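PDB 6C0D: amidase, hydantoinase/carbamoylase family from Paraburkholderia phymatum, which probably hydrolyses N-carbamoyl-L-amino acids to the free amino acids as a zinc- or manganese-dependent, homodimeric member of the peptidase M20 family. Local coordinates for residues R242-I255 against L309-V322. Numbering follows the deposited sequence.
Sequences RDAGAALVAFIAHI and LVALVDEWNGQHLV. With EDO (1,2-ethanediol), chain H.
Phe251 and Trp316 both hold CG anti to the backbone N (chi1 -163° and -178°), which carries their rings into the space between helices 244-255 and 309-317. There they form an offset edge-to-face pair: the edge of Phe251 leads with CD1, 3.7 Å from Trp316 CE3, and the planes stand at 62°. Each ring is a knob in the opposite helix, Phe251 among Leu309, Leu312, Val313 and Trp316, and Trp316 among Ala247, Ala250, Phe251 and His254. The far end of the phenyl ring, CZ, lies 3.7 Å from both Leu312 CB and Val313 CG2. The small methyl of Ala247 lets the indole come close, CB lying 3.5 Å from Trp316 CZ2, while His254 meets the six-membered ring rim to rim and His320 covers the indole face opposite Phe251. A hydrogen bond from Trp316 NE1 to Val322 O (2.7 Å), with the acceptor nearly in the ring plane, helps hold the indole's rotation and ties the helix to the turn that follows it. Val322 packs CG1 against Ala247 CB at 3.6 Å. Farther out, Leu321 lies over one face of the Arg242 guanidinium, and a water links Arg242 NH1 to Leu321 O; a 1,2-ethanediol, probably from the crystallisation liquor, accepts a bond from Val322 N. The helices run roughly antiparallel, their axes 10.7 Å apart at closest approach. Away from the zinc site, they form the helical layer of what is probably the M20 dimerisation (lid) domain, covering an antiparallel sheet: Phe251 and Val313 rest on Leu224 of strand 210-227, Leu309 reaches Leu292 and Leu326 of strands 283-296 and 323-328, and helix 244-262 also packs through Val249 and Ile252 against Val249 of the second subunit.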
ATOM      1  N   ARG A 242      -2.114  12.297  14.731  1.00 19.26           N
ATOM      2  CA  ARG A 242      -3.361  11.956  14.057  1.00 19.55           C
ATOM      3  C   ARG A 242      -2.973  11.039  12.896  1.00 19.73           C
ATOM      4  O   ARG A 242      -3.078  11.401  11.727  1.00 19.09           O
ATOM      5  CB  ARG A 242      -4.093  13.205  13.579  1.00 20.92           C
ATOM      6  CG  ARG A 242      -4.449  14.173  14.717  1.00 24.08           C
ATOM      7  CD  ARG A 242      -4.252  15.604  14.285  1.00 33.22           C
ATOM      8  NE  ARG A 242      -4.820  16.549  15.243  1.00 34.40           N
ATOM      9  CZ  ARG A 242      -6.087  16.941  15.217  1.00 39.25           C
ATOM     10  NH1 ARG A 242      -6.891  16.457  14.285  1.00 30.44           N
ATOM     11  NH2 ARG A 242      -6.544  17.816  16.114  1.00 30.72           N
ATOM     12  N   ASP A 243      -2.479   9.856  13.249  1.00 18.98           N
ATOM     13  CA  ASP A 243      -1.908   8.911  12.295  1.00 19.47           C
ATOM     14  C   ASP A 243      -3.040   8.188  11.564  1.00 16.87           C
ATOM     15  O   ASP A 243      -3.754   7.373  12.150  1.00 16.05           O
ATOM     16  CB  ASP A 243      -0.994   7.950  13.056  1.00 17.68           C
ATOM     17  CG  ASP A 243      -0.249   6.984  12.160  1.00 20.32           C
ATOM     18  OD1 ASP A 243      -0.825   6.495  11.150  1.00 18.35           O
ATOM     19  OD2 ASP A 243       0.902   6.651  12.545  1.00 20.62           O
ATOM     20  N   ALA A 244      -3.199   8.479  10.272  1.00 17.27           N
ATOM     21  CA  ALA A 244      -4.309   7.889   9.527  1.00 20.00           C
ATOM     22  C   ALA A 244      -4.147   6.382   9.365  1.00 17.58           C
ATOM     23  O   ALA A 244      -5.149   5.659   9.259  1.00 17.46           O
ATOM     24  CB  ALA A 244      -4.421   8.542   8.150  1.00 20.41           C
ATOM     25  N   GLY A 245      -2.909   5.898   9.281  1.00 16.26           N
ATOM     26  CA  GLY A 245      -2.706   4.457   9.152  1.00 15.53           C
ATOM     27  C   GLY A 245      -3.006   3.710  10.436  1.00 16.28           C
ATOM     28  O   GLY A 245      -3.500   2.580  10.409  1.00 16.53           O
ATOM     29  N   ALA A 246      -2.703   4.321  11.582  1.00 15.79           N
ATOM     30  CA  ALA A 246      -3.051   3.693  12.851  1.00 17.03           C
ATOM     31  C   ALA A 246      -4.563   3.628  13.028  1.00 17.95           C
ATOM     32  O   ALA A 246      -5.091   2.632  13.543  1.00 17.20           O
ATOM     33  CB  ALA A 246      -2.422   4.457  14.015  1.00 16.54           C
ATOM     34  N   ALA A 247      -5.271   4.693  12.628  1.00 15.72           N
ATOM     35  CA  ALA A 247      -6.730   4.650  12.637  1.00 15.28           C
ATOM     36  C   ALA A 247      -7.244   3.517  11.754  1.00 17.06           C
ATOM     37  O   ALA A 247      -8.117   2.743  12.158  1.00 15.05           O
ATOM     38  CB  ALA A 247      -7.287   5.994  12.165  1.00 19.36           C
ATOM     39  N   LEU A 248      -6.696   3.398  10.546  1.00 15.83           N
ATOM     40  CA  LEU A 248      -7.160   2.364   9.623  1.00 14.90           C
ATOM     41  C   LEU A 248      -7.027   0.979  10.243  1.00 16.14           C
ATOM     42  O   LEU A 248      -7.943   0.147  10.151  1.00 17.01           O
ATOM     43  CB  LEU A 248      -6.355   2.450   8.322  1.00 18.52           C
ATOM     44  CG  LEU A 248      -6.689   1.456   7.196  1.00 18.13           C
ATOM     45  CD1 LEU A 248      -6.267   2.040   5.851  1.00 16.45           C
ATOM     46  CD2 LEU A 248      -5.983   0.099   7.394  1.00 16.33           C
ATOM     47  N   VAL A 249      -5.867   0.694  10.849  1.00 14.60           N
ATOM     48  CA  VAL A 249      -5.605  -0.629  11.412  0.51 18.20           C
ATOM     49  C   VAL A 249      -6.545  -0.908  12.575  1.00 19.12           C
ATOM     50  O   VAL A 249      -7.069  -2.018  12.742  1.00 17.12           O
ATOM     51  CB  VAL A 249      -4.120  -0.709  11.833  0.51 18.10           C
ATOM     52  CG1 VAL A 249      -3.884  -1.794  12.864  0.51 18.39           C
ATOM     53  CG2 VAL A 249      -3.234  -0.897  10.611  0.51 20.24           C
ATOM     54  N   ALA A 250      -6.764   0.105  13.422  1.00 15.89           N
ATOM     55  CA  ALA A 250      -7.702  -0.061  14.532  1.00 16.38           C
ATOM     56  C   ALA A 250      -9.112  -0.318  14.005  1.00 19.00           C
ATOM     57  O   ALA A 250      -9.868  -1.121  14.563  1.00 18.58           O
ATOM     58  CB  ALA A 250      -7.702   1.195  15.409  1.00 17.83           C
ATOM     59  N   PHE A 251      -9.478   0.363  12.930  1.00 15.50           N
ATOM     60  CA  PHE A 251     -10.823   0.216  12.391  1.00 16.46           C
ATOM     61  C   PHE A 251     -11.050  -1.197  11.871  1.00 21.16           C
ATOM     62  O   PHE A 251     -12.151  -1.736  12.011  1.00 15.93           O
ATOM     63  CB  PHE A 251     -11.056   1.252  11.293  1.00 15.16           C
ATOM     64  CG  PHE A 251     -12.531   1.464  10.961  1.00 18.45           C
ATOM     65  CD1 PHE A 251     -13.240   2.515  11.529  1.00 19.79           C
ATOM     66  CD2 PHE A 251     -13.200   0.578  10.137  1.00 18.81           C
ATOM     67  CE1 PHE A 251     -14.605   2.706  11.240  1.00 21.19           C
ATOM     68  CE2 PHE A 251     -14.573   0.759   9.858  1.00 20.38           C
ATOM     69  CZ  PHE A 251     -15.256   1.818  10.404  1.00 20.44           C
ATOM     70  N   ILE A 252     -10.024  -1.826  11.300  1.00 16.18           N
ATOM     71  CA  ILE A 252     -10.214  -3.181  10.786  1.00 16.17           C
ATOM     72  C   ILE A 252     -10.625  -4.115  11.914  1.00 17.02           C
ATOM     73  O   ILE A 252     -11.476  -4.994  11.726  1.00 17.17           O
ATOM     74  CB  ILE A 252      -8.949  -3.672  10.056  1.00 15.74           C
ATOM     75  CG1 ILE A 252      -8.791  -2.920   8.728  1.00 14.65           C
ATOM     76  CG2 ILE A 252      -9.027  -5.205   9.780  1.00 16.77           C
ATOM     77  CD1 ILE A 252      -7.442  -3.226   7.980  1.00 14.84           C
ATOM     78  N   ALA A 253     -10.058  -3.926  13.112  1.00 19.60           N
ATOM     79  CA  ALA A 253     -10.466  -4.783  14.225  1.00 20.23           C
ATOM     80  C   ALA A 253     -11.934  -4.572  14.568  1.00 20.35           C
ATOM     81  O   ALA A 253     -12.622  -5.521  14.957  1.00 19.74           O
ATOM     82  CB  ALA A 253      -9.592  -4.542  15.462  1.00 21.82           C
ATOM     83  N   HIS A 254     -12.432  -3.330  14.460  1.00 16.33           N
ATOM     84  CA  HIS A 254     -13.867  -3.115  14.665  1.00 15.91           C
ATOM     85  C   HIS A 254     -14.702  -3.832  13.614  1.00 17.98           C
ATOM     86  O   HIS A 254     -15.774  -4.368  13.927  1.00 19.60           O
ATOM     87  CB  HIS A 254     -14.198  -1.626  14.648  1.00 17.31           C
ATOM     88  CG  HIS A 254     -13.571  -0.864  15.769  1.00 25.65           C
ATOM     89  ND1 HIS A 254     -13.340   0.491  15.708  1.00 39.97           N
ATOM     90  CD2 HIS A 254     -13.113  -1.268  16.976  1.00 33.14           C
ATOM     91  CE1 HIS A 254     -12.762   0.892  16.827  1.00 31.53           C
ATOM     92  NE2 HIS A 254     -12.619  -0.154  17.617  1.00 32.20           N
ATOM     93  N   ILE A 255     -14.260  -3.809  12.353  1.00 17.33           N
ATOM     94  CA  ILE A 255     -14.992  -4.527  11.306  1.00 17.56           C
ATOM     95  C   ILE A 255     -15.061  -6.012  11.638  1.00 20.36           C
ATOM     96  O   ILE A 255     -16.127  -6.645  11.559  1.00 18.50           O
ATOM     97  CB  ILE A 255     -14.330  -4.301   9.932  1.00 17.09           C
ATOM     98  CG1 ILE A 255     -14.506  -2.851   9.462  1.00 16.69           C
ATOM     99  CG2 ILE A 255     -14.907  -5.285   8.862  1.00 15.68           C
ATOM    100  CD1 ILE A 255     -13.661  -2.515   8.216  1.00 18.03           C
ATOM    101  N   LEU A 309     -21.471  -1.616   9.178  1.00 20.26           N
ATOM    102  CA  LEU A 309     -20.310  -0.848   8.731  1.00 19.17           C
ATOM    103  C   LEU A 309     -20.600   0.646   8.753  1.00 20.25           C
ATOM    104  O   LEU A 309     -19.782   1.438   9.230  1.00 21.27           O
ATOM    105  CB  LEU A 309     -19.899  -1.306   7.330  1.00 21.86           C
ATOM    106  CG  LEU A 309     -18.716  -0.608   6.656  1.00 23.10           C
ATOM    107  CD1 LEU A 309     -17.393  -0.852   7.419  1.00 20.53           C
ATOM    108  CD2 LEU A 309     -18.595  -1.122   5.240  1.00 24.06           C
ATOM    109  N   VAL A 310     -21.774   1.047   8.253  1.00 20.69           N
ATOM    110  CA  VAL A 310     -22.177   2.448   8.339  1.00 22.95           C
ATOM    111  C   VAL A 310     -22.183   2.910   9.791  1.00 26.34           C
ATOM    112  O   VAL A 310     -21.709   4.005  10.114  1.00 24.86           O
ATOM    113  CB  VAL A 310     -23.552   2.652   7.673  1.00 23.44           C
ATOM    114  CG1 VAL A 310     -24.061   4.074   7.939  1.00 31.01           C
ATOM    115  CG2 VAL A 310     -23.441   2.399   6.183  1.00 24.81           C
ATOM    116  N   ALA A 311     -22.702   2.073  10.692  1.00 26.61           N
ATOM    117  CA  ALA A 311     -22.769   2.460  12.095  1.00 24.50           C
ATOM    118  C   ALA A 311     -21.376   2.559  12.707  1.00 24.19           C
ATOM    119  O   ALA A 311     -21.122   3.444  13.532  1.00 23.70           O
ATOM    120  CB  ALA A 311     -23.644   1.473  12.866  1.00 27.56           C
ATOM    121  N   LEU A 312     -20.458   1.669  12.310  1.00 22.11           N
ATOM    122  CA  LEU A 312     -19.082   1.755  12.799  1.00 19.75           C
ATOM    123  C   LEU A 312     -18.423   3.071  12.398  1.00 23.38           C
ATOM    124  O   LEU A 312     -17.664   3.661  13.178  1.00 21.75           O
ATOM    125  CB  LEU A 312     -18.252   0.592  12.261  1.00 20.86           C
ATOM    126  CG  LEU A 312     -18.416  -0.783  12.897  1.00 26.97           C
ATOM    127  CD1 LEU A 312     -17.499  -1.787  12.157  1.00 24.30           C
ATOM    128  CD2 LEU A 312     -18.085  -0.726  14.397  1.00 30.76           C
ATOM    129  N   VAL A 313     -18.647   3.510  11.161  1.00 20.77           N
ATOM    130  CA  VAL A 313     -18.073   4.772  10.710  1.00 19.12           C
ATOM    131  C   VAL A 313     -18.639   5.931  11.538  1.00 20.96           C
ATOM    132  O   VAL A 313     -17.898   6.806  11.993  1.00 22.60           O
ATOM    133  CB  VAL A 313     -18.330   4.956   9.199  1.00 23.86           C
ATOM    134  CG1 VAL A 313     -17.929   6.379   8.746  1.00 21.73           C
ATOM    135  CG2 VAL A 313     -17.549   3.887   8.393  1.00 20.55           C
ATOM    136  N   ASP A 314     -19.956   5.936  11.762  1.00 21.80           N
ATOM    137  CA  ASP A 314     -20.567   6.989  12.572  0.64 25.95           C
ATOM    138  C   ASP A 314     -20.047   6.958  14.004  1.00 25.90           C
ATOM    139  O   ASP A 314     -19.786   8.010  14.601  1.00 24.36           O
ATOM    140  CB  ASP A 314     -22.093   6.860  12.569  0.64 27.30           C
ATOM    141  CG  ASP A 314     -22.712   7.186  11.223  0.64 31.90           C
ATOM    142  OD1 ASP A 314     -22.031   7.802  10.383  0.64 33.57           O
ATOM    143  OD2 ASP A 314     -23.891   6.829  11.005  0.64 36.54           O
ATOM    144  N   GLU A 315     -19.891   5.761  14.581  1.00 25.26           N
ATOM    145  CA  GLU A 315     -19.328   5.667  15.929  1.00 23.03           C
ATOM    146  C   GLU A 315     -17.891   6.163  15.961  1.00 25.39           C
ATOM    147  O   GLU A 315     -17.501   6.926  16.855  1.00 26.69           O
ATOM    148  CB  GLU A 315     -19.384   4.229  16.435  1.00 29.07           C
ATOM    149  CG  GLU A 315     -20.783   3.701  16.667  1.00 41.84           C
ATOM    150  CD  GLU A 315     -20.800   2.183  16.760  1.00 62.53           C
ATOM    151  OE1 GLU A 315     -19.714   1.590  16.969  1.00 61.55           O
ATOM    152  OE2 GLU A 315     -21.890   1.585  16.612  1.00 65.02           O
ATOM    153  N   TRP A 316     -17.080   5.723  14.997  1.00 23.15           N
ATOM    154  CA  TRP A 316     -15.702   6.195  14.911  1.00 21.76           C
ATOM    155  C   TRP A 316     -15.658   7.720  14.874  1.00 23.54           C
ATOM    156  O   TRP A 316     -14.911   8.357  15.630  1.00 23.08           O
ATOM    157  CB  TRP A 316     -15.010   5.593  13.674  1.00 20.94           C
ATOM    158  CG  TRP A 316     -13.584   6.019  13.591  1.00 20.64           C
ATOM    159  CD1 TRP A 316     -13.091   7.191  13.061  1.00 22.27           C
ATOM    160  CD2 TRP A 316     -12.458   5.312  14.118  1.00 20.14           C
ATOM    161  NE1 TRP A 316     -11.710   7.240  13.220  1.00 20.02           N
ATOM    162  CE2 TRP A 316     -11.307   6.101  13.869  1.00 20.04           C
ATOM    163  CE3 TRP A 316     -12.307   4.079  14.764  1.00 18.88           C
ATOM    164  CZ2 TRP A 316     -10.032   5.698  14.251  1.00 19.51           C
ATOM    165  CZ3 TRP A 316     -11.034   3.684  15.153  1.00 20.10           C
ATOM    166  CH2 TRP A 316      -9.916   4.492  14.894  1.00 23.76           C
ATOM    167  N   ASN A 317     -16.480   8.325  14.016  1.00 21.43           N
ATOM    168  CA  ASN A 317     -16.452   9.774  13.841  1.00 20.74           C
ATOM    169  C   ASN A 317     -17.003  10.538  15.033  1.00 27.67           C
ATOM    170  O   ASN A 317     -16.853  11.769  15.088  1.00 26.98           O
ATOM    171  CB  ASN A 317     -17.229  10.134  12.571  1.00 21.94           C
ATOM    172  CG  ASN A 317     -16.417   9.822  11.330  1.00 26.53           C
ATOM    173  OD1 ASN A 317     -15.194   9.808  11.398  1.00 25.31           O
ATOM    174  ND2 ASN A 317     -17.075   9.544  10.218  1.00 22.86           N
ATOM    175  N   GLY A 318     -17.645   9.859  15.973  1.00 22.63           N
ATOM    176  CA  GLY A 318     -18.072  10.506  17.195  1.00 22.83           C
ATOM    177  C   GLY A 318     -17.038  10.437  18.293  1.00 27.01           C
ATOM    178  O   GLY A 318     -17.321  10.826  19.429  1.00 25.86           O
ATOM    179  N   GLN A 319     -15.833   9.951  17.991  1.00 23.03           N
ATOM    180  CA  GLN A 319     -14.870   9.708  19.056  1.00 22.08           C
ATOM    181  C   GLN A 319     -13.445  10.118  18.706  1.00 25.26           C
ATOM    182  O   GLN A 319     -12.726  10.641  19.562  1.00 26.99           O
ATOM    183  CB  GLN A 319     -14.901   8.226  19.430  1.00 28.06           C
ATOM    184  CG  GLN A 319     -13.866   7.855  20.484  1.00 36.48           C
ATOM    185  CD  GLN A 319     -14.040   6.431  20.976  1.00 46.84           C
ATOM    186  OE1 GLN A 319     -15.130   5.867  20.891  1.00 50.56           O
ATOM    187  NE2 GLN A 319     -12.966   5.846  21.489  1.00 47.60           N
ATOM    188  N   HIS A 320     -13.006   9.861  17.475  1.00 21.06           N
ATOM    189  CA  HIS A 320     -11.583   9.897  17.158  1.00 20.16           C
ATOM    190  C   HIS A 320     -11.199  11.148  16.376  1.00 20.89           C
ATOM    191  O   HIS A 320     -12.018  11.753  15.679  1.00 22.49           O
ATOM    192  CB  HIS A 320     -11.192   8.651  16.359  1.00 20.78           C
ATOM    193  CG  HIS A 320     -11.274   7.386  17.152  1.00 27.21           C
ATOM    194  ND1 HIS A 320     -10.303   7.022  18.059  1.00 30.82           N
ATOM    195  CD2 HIS A 320     -12.226   6.424  17.211  1.00 27.24           C
ATOM    196  CE1 HIS A 320     -10.640   5.879  18.626  1.00 32.47           C
ATOM    197  NE2 HIS A 320     -11.803   5.496  18.132  1.00 28.18           N
ATOM    198  N   LEU A 321      -9.917  11.515  16.484  1.00 20.82           N
ATOM    199  CA  LEU A 321      -9.424  12.704  15.792  1.00 21.79           C
ATOM    200  C   LEU A 321      -9.249  12.463  14.302  1.00 22.06           C
ATOM    201  O   LEU A 321      -9.430  13.392  13.507  1.00 27.81           O
ATOM    202  CB  LEU A 321      -8.096  13.160  16.397  1.00 26.54           C
ATOM    203  CG  LEU A 321      -8.149  13.755  17.805  1.00 30.18           C
ATOM    204  CD1 LEU A 321      -6.747  14.165  18.253  1.00 30.30           C
ATOM    205  CD2 LEU A 321      -9.092  14.942  17.798  1.00 29.09           C
ATOM    206  N   VAL A 322      -8.913  11.238  13.900  1.00 17.64           N
ATOM    207  CA  VAL A 322      -8.831  10.901  12.481  1.00 19.21           C
ATOM    208  C   VAL A 322     -10.244  10.637  11.970  1.00 22.39           C
ATOM    209  O   VAL A 322     -10.953   9.776  12.500  1.00 20.47           O
ATOM    210  CB  VAL A 322      -7.925   9.676  12.254  1.00 16.86           C
ATOM    211  CG1 VAL A 322      -7.919   9.280  10.789  1.00 17.01           C
ATOM    212  CG2 VAL A 322      -6.476   9.962  12.725  1.00 16.59           C
TER
HETATM  213  C1  EDO H 507      -7.834   9.034  18.212  1.00 43.20           C
HETATM  214  O1  EDO H 507      -8.202  10.023  19.174  1.00 43.52           O
HETATM  215  C2  EDO H 507      -7.296   9.726  16.972  1.00 40.96           C
HETATM  216  O2  EDO H 507      -7.761   9.059  15.791  1.00 27.67           O
HETATM  217  O   HOH W   1      -7.092  14.554  12.214  1.00 26.61           O